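PDB 4BB7: chromatin structure-remodeling complex subunit RSC2 from Saccharomyces cerevisiae, which serves as a subunit of the ATP-dependent RSC chromatin-remodelling complex, its BAH domain, the part in this crystal, binding histone H3. Local coordinates for residues P41-V46 with R69-V74; D187-P192 with Y207-M212; Y27-W32 with C148-I153. One frame throughout, in Å; residues are numbered along the deposited sequence.

Contact 1 (P41-V46 with R69-V74)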
loop_
_atom_site.group_PDB
_atom_site.type_symbol
_atom_site.label_atom_id
_atom_site.label_comp_id
_atom_site.label_asym_id
_atom_site.label_seq_id
_atom_site.Cartn_x
_atom_site.Cartn_y
_atom_site.Cartn_z
ATOM N N PRO A 41 -19.912 10.070 5.499
ATOM C CA PRO A 41 -19.144 11.320 5.477
ATOM C C PRO A 41 -19.231 12.108 6.781
ATOM O O PRO A 41 -18.590 13.152 6.899
ATOM C CB PRO A 41 -19.800 12.119 4.343
ATOM C CG PRO A 41 -20.584 11.117 3.552
ATOM C CD PRO A 41 -21.040 10.112 4.556
ATOM N N GLN A 42 -20.006 11.621 7.743
ATOM C CA GLN A 42 -20.177 12.345 8.999
ATOM C C GLN A 42 -19.816 11.494 10.212
ATOM O O GLN A 42 -19.978 11.923 11.353
ATOM C CB GLN A 42 -21.598 12.911 9.113
ATOM C CG GLN A 42 -21.924 13.945 8.036
ATOM C CD GLN A 42 -23.291 14.591 8.212
ATOM O OE1 GLN A 42 -24.271 13.923 8.543
ATOM N NE2 GLN A 42 -23.360 15.900 7.987
ATOM N N LYS A 43 -19.312 10.293 9.957
ATOM C CA LYS A 43 -18.854 9.415 11.024
ATOM C C LYS A 43 -17.455 8.900 10.688
ATOM O O LYS A 43 -17.283 7.748 10.282
ATOM C CB LYS A 43 -19.838 8.264 11.234
ATOM C CG LYS A 43 -19.989 7.850 12.685
ATOM C CD LYS A 43 -21.353 7.238 12.946
ATOM C CE LYS A 43 -21.548 5.951 12.163
ATOM N NZ LYS A 43 -22.836 5.286 12.515
ATOM N N PRO A 44 -16.448 9.766 10.864
ATOM C CA PRO A 44 -15.067 9.541 10.424
ATOM C C PRO A 44 -14.402 8.295 11.010
ATOM O O PRO A 44 -14.710 7.878 12.126
ATOM C CB PRO A 44 -14.339 10.798 10.912
ATOM C CG PRO A 44 -15.409 11.822 11.059
ATOM C CD PRO A 44 -16.608 11.070 11.523
ATOM N N ILE A 45 -13.493 7.710 10.237
ATOM C CA ILE A 45 -12.646 6.633 10.716
ATOM C C ILE A 45 -11.747 7.176 11.809
ATOM O O ILE A 45 -11.068 8.181 11.610
ATOM C CB ILE A 45 -11.723 6.107 9.597
ATOM C CG1 ILE A 45 -12.529 5.712 8.358
ATOM C CG2 ILE A 45 -10.881 4.943 10.098
ATOM C CD1 ILE A 45 -11.663 5.326 7.169
ATOM N N VAL A 46 -11.736 6.526 12.965
ATOM C CA VAL A 46 -10.774 6.890 13.989
ATOM C C VAL A 46 -9.491 6.102 13.761
ATOM O O VAL A 46 -9.519 4.876 13.666
ATOM C CB VAL A 46 -11.307 6.624 15.398
ATOM C CG1 VAL A 46 -10.305 7.109 16.431
ATOM C CG2 VAL A 46 -12.646 7.313 15.591
ATOM N N ARG A 69 -15.850 1.528 15.339
ATOM C CA ARG A 69 -16.887 1.881 16.293
ATOM C C ARG A 69 -17.774 0.651 16.436
ATOM O O ARG A 69 -17.747 -0.230 15.576
ATOM C CB ARG A 69 -17.708 3.067 15.793
ATOM C CG ARG A 69 -16.892 4.274 15.363
ATOM C CD ARG A 69 -17.813 5.358 14.828
ATOM N NE ARG A 69 -17.091 6.481 14.237
ATOM C CZ ARG A 69 -16.931 7.661 14.825
ATOM N NH1 ARG A 69 -17.437 7.879 16.031
ATOM N NH2 ARG A 69 -16.266 8.625 14.208
ATOM N N PRO A 70 -18.562 0.582 17.521
ATOM C CA PRO A 70 -19.400 -0.592 17.798
ATOM C C PRO A 70 -20.246 -1.024 16.598
ATOM O O PRO A 70 -20.249 -2.202 16.234
ATOM C CB PRO A 70 -20.306 -0.109 18.932
ATOM C CG PRO A 70 -19.497 0.938 19.631
ATOM C CD PRO A 70 -18.714 1.627 18.552
ATOM N N GLU A 71 -20.955 -0.078 15.992
ATOM C CA GLU A 71 -21.836 -0.387 14.868
ATOM C C GLU A 71 -21.081 -1.027 13.709
ATOM O O GLU A 71 -21.688 -1.580 12.792
ATOM C CB GLU A 71 -22.550 0.873 14.381
ATOM C CG GLU A 71 -21.614 1.978 13.907
ATOM C CD GLU A 71 -21.286 2.992 14.996
ATOM O OE1 GLU A 71 -21.392 2.651 16.195
ATOM O OE2 GLU A 71 -20.928 4.140 14.648
ATOM N N GLN A 72 -19.756 -0.953 13.753
ATOM C CA GLN A 72 -18.930 -1.461 12.665
ATOM C C GLN A 72 -18.383 -2.861 12.934
ATOM O O GLN A 72 -17.641 -3.408 12.119
ATOM C CB GLN A 72 -17.782 -0.491 12.372
ATOM C CG GLN A 72 -18.228 0.828 11.753
ATOM C CD GLN A 72 -17.123 1.865 11.712
ATOM O OE1 GLN A 72 -16.247 1.898 12.581
ATOM N NE2 GLN A 72 -17.159 2.722 10.699
ATOM N N THR A 73 -18.753 -3.444 14.070
ATOM C CA THR A 73 -18.242 -4.765 14.437
ATOM C C THR A 73 -19.325 -5.840 14.492
ATOM O O THR A 73 -20.524 -5.550 14.485
ATOM C CB THR A 73 -17.518 -4.742 15.800
ATOM O OG1 THR A 73 -18.405 -4.232 16.804
ATOM C CG2 THR A 73 -16.268 -3.878 15.740
ATOM N N VAL A 74 -18.883 -7.089 14.542
ATOM C CA VAL A 74 -19.774 -8.211 14.774
ATOM C C VAL A 74 -19.664 -8.616 16.240
ATOM O O VAL A 74 -18.570 -8.912 16.730
ATOM C CB VAL A 74 -19.405 -9.407 13.878
ATOM C CG1 VAL A 74 -20.278 -10.603 14.204
ATOM C CG2 VAL A 74 -19.537 -9.023 12.409
HETATM O O HOH W 1 -15.948 5.311 11.056
#
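The backbones of 41-46 and 69-74 stay apart, with the nearest CA atoms, those of Val-46 and Arg-69, 8.2 Å from each other, so side chains span the gap. Both segments belong to the BAH domain. Segment 41-46 leads into strand 45-54 of its six-stranded mixed sheet, and 69-74 follows the neighbouring antiparallel strand 60-68, with a 3-10 turn at 70-72. Arg-69 carries the contact. Its CG is anti to the carbonyl carbon (chi1 -52°), and the chain runs extended from CG to NE. NH2 of Arg-69 donates to Pro-44 O at 2.7 Å with an N-H...O angle of 156°. The oxygen uses a lone pair in its carbonyl plane, and it lies near the guanidinium plane, at the edge. The two faces of the guanidinium are packed by aliphatic groups. Lys-43 CG lies over one face, 3.6 Å from Arg-69 NE. Val-46 CG2 lies over the opposite face, 4.1 Å from Arg-69 NH2. Val-46 itself is buried and also touches Cys-104 and Val-106 of strand 100-108. The Lys-43 chain bends at chi3, and its tip meets the tip of Glu-71. This is a salt bridge with a weak hydrogen bond, Lys-43 NZ to Glu-71 OE2 at 3.1 Å. A water joins the backbone of one segment to a side chain of the other: it donates to Lys-43 O and accepts from Gln-72 NE2. The other end of that amide fixes the start of the turn, Arg-69 N donating almost straight (175°) to a lone pair of Gln-72 OE1 at 2.8 Å.

Contact 2 (D187-P192 with Y207-M212)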
loop_
_atom_site.group_PDB
_atom_site.type_symbol
_atom_site.label_atom_id
_atom_site.label_comp_id
_atom_site.label_asym_id
_atom_site.label_seq_id
_atom_site.Cartn_x
_atom_site.Cartn_y
_atom_site.Cartn_z
ATOM N N ASP A 187 -26.783 -19.987 16.747
ATOM C CA ASP A 187 -26.536 -19.604 15.361
ATOM C C ASP A 187 -25.073 -19.219 15.154
ATOM O O ASP A 187 -24.431 -18.675 16.055
ATOM C CB ASP A 187 -27.456 -18.460 14.942
ATOM C CG ASP A 187 -28.910 -18.879 14.883
ATOM O OD1 ASP A 187 -29.181 -20.065 14.590
ATOM O OD2 ASP A 187 -29.783 -18.022 15.133
ATOM N N ARG A 188 -24.549 -19.514 13.968
ATOM C CA ARG A 188 -23.162 -19.198 13.647
ATOM C C ARG A 188 -22.915 -17.697 13.655
ATOM O O ARG A 188 -23.818 -16.903 13.384
ATOM C CB ARG A 188 -22.777 -19.785 12.292
ATOM C CG ARG A 188 -22.548 -21.284 12.322
ATOM C CD ARG A 188 -22.492 -21.864 10.927
ATOM N NE ARG A 188 -22.133 -23.278 10.936
ATOM C CZ ARG A 188 -22.200 -24.068 9.870
ATOM N NH1 ARG A 188 -22.624 -23.581 8.709
ATOM N NH2 ARG A 188 -21.851 -25.346 9.963
ATOM N N VAL A 189 -21.685 -17.314 13.980
ATOM C CA VAL A 189 -21.295 -15.914 13.982
ATOM C C VAL A 189 -21.404 -15.365 12.571
ATOM O O VAL A 189 -20.777 -15.890 11.653
ATOM C CB VAL A 189 -19.850 -15.736 14.466
ATOM C CG1 VAL A 189 -19.527 -14.254 14.630
ATOM C CG2 VAL A 189 -19.637 -16.486 15.774
ATOM N N PRO A 190 -22.200 -14.301 12.399
ATOM C CA PRO A 190 -22.480 -13.687 11.097
ATOM C C PRO A 190 -21.334 -12.805 10.613
ATOM O O PRO A 190 -20.448 -12.456 11.392
ATOM C CB PRO A 190 -23.708 -12.826 11.386
ATOM C CG PRO A 190 -23.525 -12.414 12.806
ATOM C CD PRO A 190 -22.879 -13.591 13.499
ATOM N N GLU A 191 -21.362 -12.447 9.333
ATOM C CA GLU A 191 -20.327 -11.602 8.749
ATOM C C GLU A 191 -20.819 -10.164 8.611
ATOM O O GLU A 191 -22.011 -9.924 8.413
ATOM C CB GLU A 191 -19.910 -12.147 7.380
ATOM C CG GLU A 191 -19.333 -13.556 7.413
ATOM C CD GLU A 191 -17.897 -13.590 7.905
ATOM O OE1 GLU A 191 -17.096 -12.740 7.457
ATOM O OE2 GLU A 191 -17.569 -14.463 8.740
ATOM N N PRO A 192 -19.899 -9.197 8.710
ATOM C CA PRO A 192 -20.285 -7.798 8.507
ATOM C C PRO A 192 -20.548 -7.542 7.030
ATOM O O PRO A 192 -20.168 -8.354 6.188
ATOM C CB PRO A 192 -19.032 -7.036 8.937
ATOM C CG PRO A 192 -17.914 -7.970 8.605
ATOM C CD PRO A 192 -18.451 -9.341 8.943
ATOM N N TYR A 207 -25.640 -11.260 16.971
ATOM C CA TYR A 207 -26.165 -12.611 17.105
ATOM C C TYR A 207 -26.443 -12.965 18.568
ATOM O O TYR A 207 -26.093 -12.215 19.477
ATOM C CB TYR A 207 -25.204 -13.618 16.477
ATOM C CG TYR A 207 -23.839 -13.658 17.124
ATOM C CD1 TYR A 207 -22.918 -12.643 16.908
ATOM C CD2 TYR A 207 -23.467 -14.717 17.940
ATOM C CE1 TYR A 207 -21.667 -12.676 17.490
ATOM C CE2 TYR A 207 -22.216 -14.762 18.526
ATOM C CZ TYR A 207 -21.322 -13.737 18.297
ATOM O OH TYR A 207 -20.077 -13.769 18.881
ATOM N N MET A 208 -27.074 -14.113 18.790
ATOM C CA MET A 208 -27.478 -14.514 20.136
ATOM C C MET A 208 -26.518 -15.542 20.739
ATOM O O MET A 208 -25.888 -16.319 20.024
ATOM C CB MET A 208 -28.912 -15.061 20.119
ATOM C CG MET A 208 -29.722 -14.757 21.381
ATOM S SD MET A 208 -31.466 -15.228 21.268
ATOM C CE MET A 208 -32.059 -14.078 20.031
ATOM N N ARG A 209 -26.410 -15.539 22.063
ATOM C CA ARG A 209 -25.564 -16.494 22.767
ATOM C C ARG A 209 -26.080 -16.721 24.183
ATOM O O ARG A 209 -26.656 -15.820 24.793
ATOM C CB ARG A 209 -24.114 -15.997 22.814
ATOM C CG ARG A 209 -23.315 -16.250 21.543
ATOM C CD ARG A 209 -23.142 -17.744 21.282
ATOM N NE ARG A 209 -22.460 -18.015 20.019
ATOM C CZ ARG A 209 -23.074 -18.131 18.844
ATOM N NH1 ARG A 209 -24.390 -17.999 18.763
ATOM N NH2 ARG A 209 -22.370 -18.379 17.747
ATOM N N PRO A 210 -25.889 -17.934 24.715
ATOM C CA PRO A 210 -26.278 -18.153 26.113
ATOM C C PRO A 210 -25.506 -17.223 27.047
ATOM O O PRO A 210 -24.314 -16.991 26.852
ATOM C CB PRO A 210 -25.903 -19.621 26.364
ATOM C CG PRO A 210 -24.999 -20.008 25.224
ATOM C CD PRO A 210 -25.402 -19.160 24.064
ATOM N N LYS A 211 -26.190 -16.687 28.049
ATOM C CA LYS A 211 -25.577 -15.743 28.971
ATOM C C LYS A 211 -24.712 -16.448 30.013
ATOM O O LYS A 211 -24.886 -17.636 30.276
ATOM C CB LYS A 211 -26.654 -14.894 29.654
ATOM C CG LYS A 211 -27.674 -15.696 30.446
ATOM C CD LYS A 211 -27.234 -15.894 31.889
ATOM C CE LYS A 211 -28.225 -16.765 32.643
ATOM N NZ LYS A 211 -27.891 -16.891 34.090
ATOM N N MET A 212 -23.786 -15.705 30.606
ATOM C CA MET A 212 -22.843 -16.267 31.562
ATOM C C MET A 212 -23.051 -15.678 32.951
ATOM O O MET A 212 -23.705 -14.646 33.101
ATOM C CB MET A 212 -21.417 -16.003 31.090
ATOM C CG MET A 212 -21.191 -14.583 30.613
ATOM S SD MET A 212 -19.665 -14.414 29.671
ATOM C CE MET A 212 -19.871 -15.729 28.473
HETATM O O HOH W 2 -28.161 -15.556 16.602
#
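Two irregular segments, 187-192 and 207-212, meet here at the surface of the chain, well away from its centre. The polar part rests on one carbonyl oxygen. Arg-209 approaches Asp-187 O end-on and gives it two hydrogen bonds, from NH2 at 2.7 Å and from NH1 at 2.8 Å. The oxygen lies in the guanidinium plane, and both nitrogens lie in the carbonyl plane. A bend at chi2 (-64°) turns the arginine chain to this position. NH1 of Arg-209 also makes a weak bond to Met-208 O. A water connects the segments a second time, accepting from Met-208 N at 2.8 Å and donating to Asp-187 OD2. That carboxylate oxygen is also bonded to Thr-184 N. Tyr-207 turns its edge to the face of the Arg-209 guanidinium: CE2 sits 3.5 Å above the plane, over its centre, and Arg-209 NE lies in the plane of the ring. The apolar part gathers round the same tyrosine. Its CG takes the crowded position between the backbone N and the carbonyl carbon (chi1 62°), and CB points toward 187-192. Pro-190 CD packs 3.5 Å from Tyr-207 CD1, the two side chains crossing at about a right angle. Farther along the ring, Val-189 CG1 is 3.9 Å from Tyr-207 CE1, while Val-189 CG2 comes near both Tyr-207 CZ and Arg-209 NH2. No helix takes part. Tyr-207 lies at the short strand 206-207, pairs through its backbone with Val-77, and packs with Arg-209 on Arg-76 of strand 75-76.

Contact 3 (Y27-W32 with C148-I153)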
loop_
_atom_site.group_PDB
_atom_site.type_symbol
_atom_site.label_atom_id
_atom_site.label_comp_id
_atom_site.label_asym_id
_atom_site.label_seq_id
_atom_site.Cartn_x
_atom_site.Cartn_y
_atom_site.Cartn_z
ATOM N N TYR A 27 -0.148 17.290 11.631
ATOM C CA TYR A 27 -0.301 15.895 12.004
ATOM C C TYR A 27 1.068 15.226 12.061
ATOM O O TYR A 27 1.891 15.399 11.163
ATOM C CB TYR A 27 -1.202 15.172 11.000
ATOM C CG TYR A 27 -2.626 15.686 10.971
ATOM C CD1 TYR A 27 -2.992 16.740 10.139
ATOM C CD2 TYR A 27 -3.608 15.115 11.772
ATOM C CE1 TYR A 27 -4.292 17.210 10.110
ATOM C CE2 TYR A 27 -4.909 15.579 11.748
ATOM C CZ TYR A 27 -5.244 16.628 10.915
ATOM O OH TYR A 27 -6.535 17.092 10.890
ATOM N N HIS A 28 1.313 14.469 13.124
ATOM C CA HIS A 28 2.587 13.788 13.291
ATOM C C HIS A 28 2.374 12.316 13.601
ATOM O O HIS A 28 1.294 11.914 14.025
ATOM C CB HIS A 28 3.389 14.434 14.417
ATOM C CG HIS A 28 3.658 15.892 14.211
ATOM N ND1 HIS A 28 2.719 16.866 14.473
ATOM C CD2 HIS A 28 4.763 16.542 13.774
ATOM C CE1 HIS A 28 3.233 18.053 14.205
ATOM N NE2 HIS A 28 4.472 17.885 13.781
ATOM N N VAL A 29 3.408 11.513 13.392
ATOM C CA VAL A 29 3.335 10.098 13.729
ATOM C C VAL A 29 2.994 9.940 15.207
ATOM O O VAL A 29 3.536 10.644 16.056
ATOM C CB VAL A 29 4.656 9.364 13.415
ATOM C CG1 VAL A 29 4.549 7.892 13.782
ATOM C CG2 VAL A 29 5.010 9.525 11.948
ATOM N N GLY A 30 2.088 9.018 15.506
ATOM C CA GLY A 30 1.678 8.774 16.874
ATOM C C GLY A 30 0.442 9.575 17.222
ATOM O O GLY A 30 -0.099 9.455 18.323
ATOM N N ASP A 31 -0.002 10.393 16.271
ATOM C CA ASP A 31 -1.169 11.248 16.460
ATOM C C ASP A 31 -2.477 10.503 16.231
ATOM O O ASP A 31 -2.587 9.692 15.310
ATOM C CB ASP A 31 -1.109 12.438 15.504
ATOM C CG ASP A 31 -0.993 13.761 16.225
ATOM O OD1 ASP A 31 -1.226 13.791 17.452
ATOM O OD2 ASP A 31 -0.680 14.771 15.560
ATOM N N TRP A 32 -3.470 10.789 17.066
ATOM C CA TRP A 32 -4.820 10.283 16.846
ATOM C C TRP A 32 -5.595 11.274 15.983
ATOM O O TRP A 32 -5.602 12.473 16.261
ATOM C CB TRP A 32 -5.543 10.077 18.177
ATOM C CG TRP A 32 -4.864 9.110 19.096
ATOM C CD1 TRP A 32 -4.019 9.411 20.124
ATOM C CD2 TRP A 32 -4.977 7.682 19.076
ATOM N NE1 TRP A 32 -3.597 8.260 20.748
ATOM C CE2 TRP A 32 -4.172 7.184 20.122
ATOM C CE3 TRP A 32 -5.680 6.776 18.277
ATOM C CZ2 TRP A 32 -4.049 5.820 20.388
ATOM C CZ3 TRP A 32 -5.558 5.419 18.546
ATOM C CH2 TRP A 32 -4.748 4.957 19.592
ATOM N N CYS A 148 0.483 -1.371 21.221
ATOM C CA CYS A 148 -0.461 -1.032 20.158
ATOM C C CYS A 148 -0.057 0.247 19.439
ATOM O O CYS A 148 -0.659 0.621 18.434
ATOM C CB CYS A 148 -1.876 -0.880 20.723
ATOM S SG CYS A 148 -2.568 -2.404 21.407
ATOM N N LEU A 149 0.970 0.910 19.957
ATOM C CA LEU A 149 1.357 2.223 19.467
ATOM C C LEU A 149 2.468 2.136 18.430
ATOM O O LEU A 149 3.075 1.082 18.253
ATOM C CB LEU A 149 1.809 3.092 20.640
ATOM C CG LEU A 149 0.842 3.134 21.824
ATOM C CD1 LEU A 149 1.442 3.916 22.973
ATOM C CD2 LEU A 149 -0.489 3.728 21.404
ATOM N N PRO A 150 2.729 3.247 17.725
ATOM C CA PRO A 150 3.900 3.281 16.844
ATOM C C PRO A 150 5.174 3.193 17.678
ATOM O O PRO A 150 5.233 3.737 18.781
ATOM C CB PRO A 150 3.799 4.655 16.171
ATOM C CG PRO A 150 2.366 5.042 16.302
ATOM C CD PRO A 150 1.918 4.469 17.611
ATOM N N GLU A 151 6.178 2.506 17.149
ATOM C CA GLU A 151 7.424 2.291 17.872
ATOM C C GLU A 151 7.994 3.585 18.447
ATOM O O GLU A 151 8.434 3.624 19.596
ATOM C CB GLU A 151 8.452 1.628 16.954
ATOM C CG GLU A 151 9.789 1.366 17.613
ATOM C CD GLU A 151 10.811 0.830 16.638
ATOM O OE1 GLU A 151 10.406 0.355 15.555
ATOM O OE2 GLU A 151 12.018 0.891 16.952
ATOM N N GLU A 152 7.969 4.644 17.647
ATOM C CA GLU A 152 8.586 5.913 18.025
ATOM C C GLU A 152 8.125 6.477 19.370
ATOM O O GLU A 152 8.922 7.077 20.090
ATOM C CB GLU A 152 8.378 6.958 16.929
ATOM N N ILE A 153 6.850 6.297 19.708
ATOM C CA ILE A 153 6.314 6.856 20.950
ATOM C C ILE A 153 5.901 5.776 21.948
ATOM O O ILE A 153 5.262 6.064 22.961
ATOM C CB ILE A 153 5.098 7.770 20.689
ATOM C CG1 ILE A 153 3.877 6.938 20.292
ATOM C CG2 ILE A 153 5.425 8.807 19.623
ATOM C CD1 ILE A 153 2.576 7.701 20.352
#
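A type II beta turn, His-28 to Asp-31, joins strand 25-27 to strand 32-35 of the BAH domain sheet, and the loop 148-153 packs against it. The contact is apolar, with no hydrogen bond between the segments. Gly-30 is at its middle, its CA 5.9 Å from that of Pro-150. It occupies the third position of the turn with positive phi (94°), where a CB would be pressed against the preceding carbonyl oxygen. The bare CA is approached by two side chains. Pro-150 CG lies 3.8 Å from Gly-30 CA, and Ile-153 CD1 lies 3.7 Å from it. The isoleucine has CG1 in the crowded position between its backbone N and carbonyl carbon (chi1 72°), with CD1 extended beyond it (chi2 166°). Val-29 and Pro-150 slide past each other in opposite directions, with Val-29 CG1 4.1 Å from Pro-150 CB. Asp-31 N donates to His-28 O across the turn, and Asp-31 OD2 accepts from His-28 N, which lies above the carboxylate plane. Gly-30 and Asp-31 bond through their backbones to Ile-49 of strand 45-54. Gln-48 of that strand donates to Gly-30 O and also touches Pro-150 and Leu-149. Trp-32 packs edge-to-face with Tyr-67 and Tyr-105. Its six-membered ring also reaches 148-153, where Trp-32 CZ2 lies 4.3 Å from Leu-149 CD2.

Contacts 1 and 2 touch although their centres are 20 Å apart. Val-74 makes the join: its CG1 is 3.4 Å from Pro-190 O and 3.8 Å from Val-189 CG1, and its CG2 is 3.6 Å from Pro-192 CD. The end of 69-74 therefore packs on 187-192. Contact 3 encloses contact 1 in sequence, but the two do not touch; their nearest atoms are about 5 Å apart. They share strand 45-54, which contact 1 enters and which pairs with the turn of contact 3. Contacts 2 and 3 lie on opposite sides of the chain's centre, about 35 Å between centres.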